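Local coordinates for MHC class I protein (Ginglymostoma cirratum, PDB 6LUP) that probably displays bound peptides at the cell surface for recognition by T cells, as MHC class I heavy chains do, at residues P179-V184 / D257-Q262; S196-G201 / Q235-T240. One frame throughout, in Å; residues are numbered along the deposited sequence.

Interaction 1 (P179-V184 / D257-Q262); sequences PVKPSV and DGLGQQ
In L259, CG stands anti to the carbonyl carbon (chi1 -66°) and CD1 is placed anti to CA (chi2 163°); this brings the branched end of the leucine against K181 and P182. The contact lies at one end of the C1-set immunoglobulin domain, where the chain leading into strand 183-189 passes the loop between strands 250-255 and 263-266. L259 CG lies 4.0 Å from P182 CD, and the two side chains are set aslant to each other, while L259 CD2 comes within 3.8 Å of K181 CB. Only the root of the lysine takes part: beyond CB the chain leads away from the loop. G258, lacking a side chain, brings its backbone close to the incoming segment, its O 3.5 Å from K181 CB. P182 is the one buried residue of the group, and its ring also rests on A199, F202 and V254, with V254 touching L259 as well, so this edge of the loop meets the hydrophobic interior. At the other end P179 packs on P204 and meets the loop through its ring, with P179 CB 3.7 Å from G258 CA and 3.6 Å from the carboxylate oxygen OD1 of D257.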
loop_
_atom_site.group_PDB
_atom_site.type_symbol
_atom_site.label_atom_id
_atom_site.label_comp_id
_atom_site.label_asym_id
_atom_site.label_seq_id
_atom_site.Cartn_x
_atom_site.Cartn_y
_atom_site.Cartn_z
ATOM N N PRO A 179 16.047 -6.332 3.706
ATOM C CA PRO A 179 15.435 -6.944 2.531
ATOM C C PRO A 179 15.478 -8.468 2.625
ATOM O O PRO A 179 16.447 -9.028 3.148
ATOM C CB PRO A 179 16.309 -6.446 1.373
ATOM C CG PRO A 179 17.606 -6.066 2.004
ATOM C CD PRO A 179 17.243 -5.543 3.361
ATOM N N VAL A 180 14.414 -9.118 2.165
ATOM C CA VAL A 180 14.391 -10.574 2.029
ATOM C C VAL A 180 14.246 -10.948 0.554
ATOM O O VAL A 180 13.387 -10.408 -0.155
ATOM C CB VAL A 180 13.320 -11.264 2.919
ATOM C CG1 VAL A 180 11.982 -10.547 2.846
ATOM C CG2 VAL A 180 13.165 -12.736 2.552
ATOM N N LYS A 181 15.114 -11.855 0.110
ATOM C CA LYS A 181 15.182 -12.258 -1.290
ATOM C C LYS A 181 13.933 -13.013 -1.737
ATOM O O LYS A 181 13.286 -13.688 -0.928
ATOM C CB LYS A 181 16.449 -13.085 -1.567
ATOM C CG LYS A 181 16.481 -14.483 -0.961
ATOM C CD LYS A 181 17.847 -15.118 -1.178
ATOM C CE LYS A 181 18.057 -16.351 -0.311
ATOM N NZ LYS A 181 17.403 -17.574 -0.858
ATOM N N PRO A 182 13.580 -12.879 -3.027
ATOM C CA PRO A 182 12.518 -13.698 -3.608
ATOM C C PRO A 182 12.935 -15.159 -3.729
ATOM O O PRO A 182 14.099 -15.450 -4.009
ATOM C CB PRO A 182 12.334 -13.099 -5.010
ATOM C CG PRO A 182 13.622 -12.413 -5.311
ATOM C CD PRO A 182 14.106 -11.891 -3.989
ATOM N N SER A 183 11.995 -16.065 -3.484
ATOM C CA SER A 183 12.158 -17.448 -3.902
ATOM C C SER A 183 11.481 -17.540 -5.267
ATOM O O SER A 183 10.301 -17.199 -5.406
ATOM C CB SER A 183 11.534 -18.415 -2.893
ATOM O OG SER A 183 10.130 -18.500 -3.057
ATOM N N VAL A 184 12.237 -17.961 -6.278
ATOM C CA VAL A 184 11.739 -17.922 -7.656
ATOM C C VAL A 184 11.533 -19.304 -8.279
ATOM O O VAL A 184 12.307 -20.237 -8.045
ATOM C CB VAL A 184 12.618 -17.039 -8.581
ATOM C CG1 VAL A 184 12.907 -15.690 -7.936
ATOM C CG2 VAL A 184 13.914 -17.746 -8.939
ATOM N N ASP A 257 16.997 -5.990 -4.416
ATOM C CA ASP A 257 18.082 -5.559 -3.533
ATOM C C ASP A 257 18.255 -6.457 -2.294
ATOM O O ASP A 257 19.078 -6.184 -1.419
ATOM C CB ASP A 257 17.952 -4.073 -3.177
ATOM C CG ASP A 257 16.707 -3.762 -2.387
ATOM O OD1 ASP A 257 16.133 -4.690 -1.774
ATOM O OD2 ASP A 257 16.298 -2.582 -2.381
ATOM N N GLY A 258 17.475 -7.531 -2.242
ATOM C CA GLY A 258 17.691 -8.605 -1.285
ATOM C C GLY A 258 18.566 -9.698 -1.876
ATOM O O GLY A 258 18.968 -10.623 -1.172
ATOM N N LEU A 259 18.861 -9.594 -3.171
ATOM C CA LEU A 259 19.706 -10.573 -3.853
ATOM C C LEU A 259 21.174 -10.164 -3.832
ATOM O O LEU A 259 22.042 -10.966 -3.478
ATOM C CB LEU A 259 19.228 -10.804 -5.290
ATOM C CG LEU A 259 17.859 -11.466 -5.446
ATOM C CD1 LEU A 259 17.327 -11.265 -6.857
ATOM C CD2 LEU A 259 17.912 -12.947 -5.088
ATOM N N GLY A 260 21.449 -8.920 -4.214
ATOM C CA GLY A 260 22.816 -8.396 -4.182
ATOM C C GLY A 260 23.690 -8.923 -5.302
ATOM O O GLY A 260 24.861 -8.562 -5.419
ATOM N N GLN A 261 23.109 -9.799 -6.111
ATOM C CA GLN A 261 23.718 -10.297 -7.328
ATOM C C GLN A 261 22.567 -10.778 -8.191
ATOM O O GLN A 261 21.614 -11.375 -7.685
ATOM C CB GLN A 261 24.676 -11.451 -7.035
ATOM C CG GLN A 261 25.759 -11.645 -8.088
ATOM C CD GLN A 261 26.860 -10.600 -8.005
ATOM O OE1 GLN A 261 27.433 -10.366 -6.940
ATOM N NE2 GLN A 261 27.168 -9.971 -9.137
ATOM N N GLN A 262 22.649 -10.506 -9.487
ATOM C CA GLN A 262 21.577 -10.856 -10.406
ATOM C C GLN A 262 21.310 -12.356 -10.353
ATOM O O GLN A 262 22.242 -13.161 -10.398
ATOM C CB GLN A 262 21.946 -10.423 -11.818
ATOM C CG GLN A 262 20.761 -9.966 -12.646
ATOM C CD GLN A 262 21.180 -9.320 -13.950
ATOM O OE1 GLN A 262 20.899 -8.146 -14.184
ATOM N NE2 GLN A 262 21.859 -10.081 -14.801
#

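Interaction 2 (S196-G201 / Q235-T240); sequences SCVATG and QIHRST
C197 and R238 face each other as a hydrogen-bonded pair where two antiparallel strands, 194-202 and 234-241, run side by side in the four-stranded sheet of the C1-set immunoglobulin fold. C197 N donates to R238 O at 2.7 Å, and R238 N returns a bond to C197 O at 2.8 Å. Two residues on, A199 and I236 repeat the exchange, with A199 N to I236 O at 3.0 Å and I236 N to A199 O at 2.8 Å. The residues that alternate with these pairs turn their backbone polar groups to the outer neighbours: S196, V198 and T200 bond to T187, T185 and S183 of strand 183-189, Q235 and H237 to R227 and T224 of strand 222-228. H237 N also hydrogen-bonds to T224 OG1.

One face of the sheet carries S196, V198, T200 and H237, among others, and meets the chain of another protein, probably beta-2-microglobulin. H237 has CG anti to its carbonyl carbon (chi1 -66°), and its ring lies alongside V198. V198 CG2 sits over one ring face, offset toward the rim, 3.6 Å from the centroid and 20° off the normal, in a CH-pi contact. H237 ND1 and S196 OG each hydrogen-bond to an aromatic side chain of that other chain, and T200 OG1 bonds to its backbone.

The opposite face looks into the domain. C197 SG forms the disulfide with C252 that ties the two sheets together, and R238 reaches across to strand 208-213, where its NE hydrogen-bonds to V209 O. Next along this face the contact is apolar: A199 CB meets I236 CG2 at 4.1 Å.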
loop_
_atom_site.group_PDB
_atom_site.type_symbol
_atom_site.label_atom_id
_atom_site.label_comp_id
_atom_site.label_asym_id
_atom_site.label_seq_id
_atom_site.Cartn_x
_atom_site.Cartn_y
_atom_site.Cartn_z
ATOM N N SER A 196 6.044 -19.583 -17.115
ATOM C CA SER A 196 5.829 -18.551 -16.101
ATOM C C SER A 196 6.927 -18.451 -15.053
ATOM O O SER A 196 7.269 -19.431 -14.385
ATOM C CB SER A 196 4.474 -18.739 -15.419
ATOM O OG SER A 196 4.105 -17.575 -14.699
ATOM N N CYS A 197 7.469 -17.245 -14.922
ATOM C CA CYS A 197 8.425 -16.937 -13.874
ATOM C C CYS A 197 7.713 -16.263 -12.711
ATOM O O CYS A 197 7.186 -15.154 -12.850
ATOM C CB CYS A 197 9.549 -16.044 -14.393
ATOM S SG CYS A 197 10.977 -16.046 -13.293
ATOM N N VAL A 198 7.692 -16.955 -11.574
ATOM C CA VAL A 198 7.020 -16.466 -10.374
ATOM C C VAL A 198 7.995 -16.255 -9.213
ATOM O O VAL A 198 8.654 -17.192 -8.753
ATOM C CB VAL A 198 5.809 -17.355 -9.969
ATOM C CG1 VAL A 198 6.123 -18.836 -10.123
ATOM C CG2 VAL A 198 5.335 -17.035 -8.555
ATOM N N ALA A 199 8.089 -15.003 -8.775
ATOM C CA ALA A 199 8.880 -14.632 -7.605
ATOM C C ALA A 199 7.941 -14.304 -6.461
ATOM O O ALA A 199 6.980 -13.552 -6.630
ATOM C CB ALA A 199 9.779 -13.448 -7.915
ATOM N N THR A 200 8.218 -14.883 -5.298
ATOM C CA THR A 200 7.365 -14.700 -4.128
ATOM C C THR A 200 8.190 -14.570 -2.847
ATOM O O THR A 200 9.358 -14.968 -2.805
ATOM C CB THR A 200 6.332 -15.844 -4.008
ATOM O OG1 THR A 200 5.272 -15.451 -3.125
ATOM C CG2 THR A 200 6.983 -17.135 -3.510
ATOM N N GLY A 201 7.573 -13.996 -1.817
ATOM C CA GLY A 201 8.191 -13.860 -0.498
ATOM C C GLY A 201 9.295 -12.821 -0.382
ATOM O O GLY A 201 10.123 -12.896 0.529
ATOM N N GLN A 235 4.795 -10.562 -4.239
ATOM C CA GLN A 235 4.942 -11.561 -5.296
ATOM C C GLN A 235 4.681 -10.958 -6.675
ATOM O O GLN A 235 4.042 -9.908 -6.798
ATOM C CB GLN A 235 4.022 -12.768 -5.055
ATOM C CG GLN A 235 2.535 -12.464 -5.151
ATOM C CD GLN A 235 1.683 -13.716 -5.259
ATOM O OE1 GLN A 235 1.517 -14.459 -4.292
ATOM N NE2 GLN A 235 1.129 -13.946 -6.439
ATOM N N ILE A 236 5.187 -11.630 -7.706
ATOM C CA ILE A 236 4.960 -11.224 -9.090
ATOM C C ILE A 236 5.059 -12.426 -10.026
ATOM O O ILE A 236 5.884 -13.323 -9.822
ATOM C CB ILE A 236 5.922 -10.088 -9.532
ATOM C CG1 ILE A 236 5.576 -9.609 -10.951
ATOM C CG2 ILE A 236 7.382 -10.507 -9.389
ATOM C CD1 ILE A 236 6.228 -8.300 -11.349
ATOM N N HIS A 237 4.192 -12.438 -11.035
ATOM C CA HIS A 237 4.209 -13.461 -12.071
ATOM C C HIS A 237 4.479 -12.793 -13.407
ATOM O O HIS A 237 3.736 -11.899 -13.814
ATOM C CB HIS A 237 2.864 -14.193 -12.136
ATOM C CG HIS A 237 2.549 -15.008 -10.920
ATOM N ND1 HIS A 237 2.340 -16.370 -10.974
ATOM C CD2 HIS A 237 2.395 -14.657 -9.621
ATOM C CE1 HIS A 237 2.071 -16.821 -9.761
ATOM N NE2 HIS A 237 2.102 -15.803 -8.922
ATOM N N ARG A 238 5.555 -13.203 -14.072
ATOM C CA ARG A 238 5.764 -12.836 -15.470
ATOM C C ARG A 238 5.794 -14.077 -16.354
ATOM O O ARG A 238 6.607 -14.981 -16.152
ATOM C CB ARG A 238 7.026 -11.995 -15.675
ATOM C CG ARG A 238 7.053 -11.339 -17.049
ATOM C CD ARG A 238 8.291 -10.495 -17.298
ATOM N NE ARG A 238 8.303 -9.261 -16.519
ATOM C CZ ARG A 238 7.578 -8.176 -16.790
ATOM N NH1 ARG A 238 6.750 -8.154 -17.825
ATOM N NH2 ARG A 238 7.679 -7.108 -16.013
ATOM N N SER A 239 4.896 -14.107 -17.332
ATOM C CA SER A 239 4.752 -15.260 -18.216
ATOM C C SER A 239 4.735 -14.872 -19.691
ATOM O O SER A 239 4.262 -13.793 -20.067
ATOM C CB SER A 239 3.486 -16.046 -17.871
ATOM O OG SER A 239 2.344 -15.213 -17.943
ATOM N N THR A 240 5.256 -15.772 -20.518
ATOM C CA THR A 240 5.266 -15.586 -21.959
ATOM C C THR A 240 4.681 -16.807 -22.665
ATOM O O THR A 240 4.527 -17.871 -22.056
ATOM C CB THR A 240 6.688 -15.287 -22.487
ATOM O OG1 THR A 240 6.603 -14.775 -23.822
ATOM C CG2 THR A 240 7.577 -16.538 -22.464
#

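Both contacts belong to the same immunoglobulin domain, their centres about 14 Å apart. Interaction 1 is a surface contact at the domain's end, made by van der Waals packing of prolines, a leucine and a glycine backbone between loop segments. Interaction 2 is partly buried, lies within a sheet and depends on paired backbone hydrogen bonds; its outer face is claimed by another protein chain. They join through neighbouring strands 183-189 and 194-202: S183 N lies 2.9 Å from T200 O, a probable hydrogen bond. A199 CB is shared ground, packing against P182 CB and V184 CG1 on the side of interaction 1.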